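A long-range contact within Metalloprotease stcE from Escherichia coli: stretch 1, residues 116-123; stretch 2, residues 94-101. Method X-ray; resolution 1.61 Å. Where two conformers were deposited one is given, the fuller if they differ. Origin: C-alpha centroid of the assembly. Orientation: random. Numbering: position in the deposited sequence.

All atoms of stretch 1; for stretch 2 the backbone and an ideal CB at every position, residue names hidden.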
# COMPACT_ATOMS: atom_id res chain seq x y z
N GLN A 116 -7.94 -10.31 5.14
CA GLN A 116 -6.92 -10.63 4.13
C GLN A 116 -6.84 -9.52 3.06
O GLN A 116 -7.85 -9.06 2.57
CB GLN A 116 -7.26 -11.95 3.46
CG GLN A 116 -6.18 -12.49 2.50
CD GLN A 116 -6.56 -13.82 1.90
OE1 GLN A 116 -6.62 -14.83 2.57
NE2 GLN A 116 -6.88 -13.79 0.60
N TRP A 117 -5.61 -9.18 2.64
CA TRP A 117 -5.40 -8.31 1.53
C TRP A 117 -5.64 -9.04 0.20
O TRP A 117 -5.15 -10.19 0.01
CB TRP A 117 -3.96 -7.75 1.49
CG TRP A 117 -3.69 -6.73 2.54
CD1 TRP A 117 -3.00 -6.92 3.68
CD2 TRP A 117 -4.20 -5.39 2.58
NE1 TRP A 117 -2.99 -5.75 4.43
CE2 TRP A 117 -3.71 -4.79 3.75
CE3 TRP A 117 -5.01 -4.60 1.69
CZ2 TRP A 117 -4.04 -3.48 4.10
CZ3 TRP A 117 -5.32 -3.32 2.02
CH2 TRP A 117 -4.81 -2.75 3.23
N PHE A 118 -6.37 -8.41 -0.71
CA PHE A 118 -6.56 -8.85 -2.07
C PHE A 118 -5.89 -7.84 -3.00
O PHE A 118 -6.14 -6.66 -2.89
CB PHE A 118 -8.04 -8.98 -2.40
CG PHE A 118 -8.70 -10.09 -1.67
CD1 PHE A 118 -8.84 -11.32 -2.26
CD2 PHE A 118 -9.16 -9.90 -0.39
CE1 PHE A 118 -9.42 -12.37 -1.55
CE2 PHE A 118 -9.71 -10.98 0.33
CZ PHE A 118 -9.85 -12.18 -0.28
N ARG A 119 -5.08 -8.32 -3.93
CA ARG A 119 -4.46 -7.50 -4.95
C ARG A 119 -5.28 -7.55 -6.23
O ARG A 119 -5.60 -8.60 -6.76
CB ARG A 119 -3.01 -7.97 -5.20
CG ARG A 119 -2.25 -7.02 -6.10
CD ARG A 119 -0.78 -7.46 -6.27
NE ARG A 119 -0.62 -8.63 -7.08
CZ ARG A 119 -0.71 -8.58 -8.42
NH1 ARG A 119 -0.96 -7.41 -9.04
NH2 ARG A 119 -0.55 -9.66 -9.14
N SER A 120 -5.60 -6.38 -6.75
CA SER A 120 -6.30 -6.25 -8.03
C SER A 120 -5.51 -6.89 -9.13
O SER A 120 -4.35 -6.59 -9.34
CB SER A 120 -6.54 -4.78 -8.32
OG SER A 120 -7.25 -4.64 -9.55
N GLY A 121 -6.15 -7.84 -9.82
CA GLY A 121 -5.49 -8.54 -10.92
C GLY A 121 -4.80 -9.83 -10.54
O GLY A 121 -4.23 -10.51 -11.41
N GLU A 122 -4.86 -10.19 -9.26
CA GLU A 122 -4.22 -11.42 -8.77
C GLU A 122 -4.72 -12.70 -9.48
O GLU A 122 -3.92 -13.57 -9.80
CB GLU A 122 -4.45 -11.60 -7.27
CG GLU A 122 -3.56 -12.64 -6.69
CD GLU A 122 -2.31 -12.03 -6.14
OE1 GLU A 122 -1.28 -11.98 -6.88
OE2 GLU A 122 -2.39 -11.62 -4.99
N LEU A 123 -6.03 -12.85 -9.64
CA LEU A 123 -6.59 -14.02 -10.36
C LEU A 123 -6.21 -13.96 -11.87
O LEU A 123 -6.14 -15.00 -12.54
CB LEU A 123 -8.12 -14.08 -10.21
CG LEU A 123 -8.73 -14.48 -8.88
CD1 LEU A 123 -10.24 -14.24 -8.94
CD2 LEU A 123 -8.43 -15.93 -8.51
N UNK A 94 4.93 -6.69 0.45
CA UNK A 94 4.54 -7.88 1.18
C UNK A 94 3.12 -7.70 1.71
O UNK A 94 2.81 -6.68 2.37
CB UNK A 94 5.52 -8.17 2.32
N UNK A 95 2.28 -8.70 1.46
CA UNK A 95 0.90 -8.63 1.87
C UNK A 95 0.43 -10.03 2.28
O UNK A 95 0.27 -10.91 1.45
CB UNK A 95 0.03 -8.06 0.75
N UNK A 96 0.19 -10.21 3.59
CA UNK A 96 -0.06 -11.56 4.12
C UNK A 96 1.09 -12.50 3.83
O UNK A 96 2.23 -12.16 4.11
CB UNK A 96 -1.35 -12.14 3.53
N UNK A 97 0.79 -13.66 3.25
CA UNK A 97 1.78 -14.67 2.88
C UNK A 97 2.32 -14.45 1.47
O UNK A 97 3.14 -15.25 0.99
CB UNK A 97 1.17 -16.07 2.99
N UNK A 98 1.85 -13.38 0.80
CA UNK A 98 2.22 -13.09 -0.60
C UNK A 98 3.14 -11.90 -0.72
O UNK A 98 3.30 -11.13 0.20
CB UNK A 98 0.97 -12.84 -1.44
N UNK A 99 3.76 -11.78 -1.87
CA UNK A 99 4.57 -10.62 -2.20
C UNK A 99 4.46 -10.38 -3.73
O UNK A 99 4.12 -11.29 -4.50
CB UNK A 99 6.02 -10.83 -1.76
N UNK A 100 4.71 -9.13 -4.12
CA UNK A 100 4.66 -8.74 -5.51
C UNK A 100 5.72 -7.67 -5.73
O UNK A 100 6.02 -6.86 -4.83
CB UNK A 100 3.27 -8.24 -5.90
N UNK A 101 6.34 -7.70 -6.89
CA UNK A 101 7.31 -6.66 -7.27
C UNK A 101 6.62 -5.38 -7.81
O UNK A 101 5.76 -5.46 -8.69
CB UNK A 101 8.27 -7.21 -8.33

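Position 94 lies out of reach of stretch 1. Its ideal CB has nothing of stretch 1 within 5.5 Å, so the contact sets no preference. The residue is Phe-94.

Position 95 faces stretch 1. Its ideal CB sits 4.1 Å from Trp-117 CB, and its CA lies 6.3 Å from the CA of Trp-117. Further along stretch 1 come Arg-119 and the carboxylate of Glu-122. A long side chain with an apolar middle and a polar tip would suit; tyrosine, lysine or arginine could be considered. The residue is Tyr-95, with chi1 in p. The edge of its ring meets Trp-117, with CD1 4.1 Å from Trp-117 CB. Its hydroxyl OH donates a hydrogen bond to Glu-122 OE2 at 2.6 Å. The same OH accepts a weak one from Arg-119 NE at 3.3 Å. A water donates to Tyr-95 O and Trp-117 O, at 3.1 Å from each, and so links the two backbones.

Position 96 has phi 58° and psi -128°. Positive phi favours glycine. An ideal CB would point toward stretch 1 but stay 5.0 Å from Gln-116 CG, so the backbone is the stronger clue. The residue is Gly-96, inside the type II' turn from position 95 to position 98.

Position 97 is also within the turn and has open space on the stretch 1 side. Small or polar residues would be at ease. The residue is Asp-97, which makes no contact with stretch 1.

Position 98 points toward stretch 1, with its ideal CB 5.0 Å from Glu-122 OE2. A negative charge is on offer, so lysine or arginine would suit, and a polar residue might also serve. The residue is Arg-98. Its NH1 forms a salt bridge with Glu-122 OE2 at 3.4 Å; the hydrogen bond within it is weak.

Position 99 points away from stretch 1. Many side chains would do, polar ones included. The residue is Lys-99, with no contact here.

Position 100 points toward stretch 1. Its ideal CB is 4.1 Å from Arg-119 NE, beside the aliphatic part of that side chain. A compact beta-branched residue would suit: valine or isoleucine, or threonine, which is polar at one branch. The residue is Val-100. Its CG1 is 3.8 Å from Arg-119 CD, and CG2 lies over one face of the guanidinium.

Position 101 is out of reach and unconstrained by this contact. The residue is Thr-101.

Stretch 2, residues 94-101: FYGDRKVT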
# COMPACT_ATOMS: atom_id res chain seq x y z
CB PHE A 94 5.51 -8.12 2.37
CG PHE A 94 6.92 -8.36 1.95
CD1 PHE A 94 7.37 -9.63 1.70
CD2 PHE A 94 7.84 -7.26 1.82
CE1 PHE A 94 8.69 -9.82 1.34
CE2 PHE A 94 9.11 -7.47 1.40
CZ PHE A 94 9.53 -8.77 1.15
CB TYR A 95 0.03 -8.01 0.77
CG TYR A 95 -0.02 -8.70 -0.55
CD1 TYR A 95 -1.17 -9.33 -1.00
CD2 TYR A 95 1.10 -8.69 -1.39
CE1 TYR A 95 -1.21 -9.93 -2.26
CE2 TYR A 95 1.06 -9.23 -2.64
CZ TYR A 95 -0.07 -9.90 -3.08
OH TYR A 95 -0.17 -10.47 -4.34
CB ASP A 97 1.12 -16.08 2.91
CG ASP A 97 0.80 -16.55 4.32
OD1 ASP A 97 1.43 -16.05 5.27
OD2 ASP A 97 -0.11 -17.39 4.45
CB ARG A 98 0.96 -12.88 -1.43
CG ARG A 98 0.05 -14.15 -1.43
CD ARG A 98 -1.05 -14.04 -2.46
NE ARG A 98 -1.99 -15.14 -2.29
CZ ARG A 98 -2.88 -15.56 -3.20
NH1 ARG A 98 -2.95 -14.96 -4.39
NH2 ARG A 98 -3.69 -16.59 -2.93
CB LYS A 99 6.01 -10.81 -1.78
CG LYS A 99 6.72 -11.90 -2.50
CD LYS A 99 8.15 -12.02 -1.99
CE LYS A 99 8.87 -13.28 -2.46
NZ LYS A 99 8.82 -13.55 -3.92
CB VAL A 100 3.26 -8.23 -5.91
CG1 VAL A 100 2.83 -6.95 -5.08
CG2 VAL A 100 3.18 -7.94 -7.43
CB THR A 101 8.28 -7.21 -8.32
OG1 THR A 101 8.96 -8.32 -7.74
CG2 THR A 101 9.31 -6.12 -8.77
O HOH W 1 -2.72 -11.65 1.28
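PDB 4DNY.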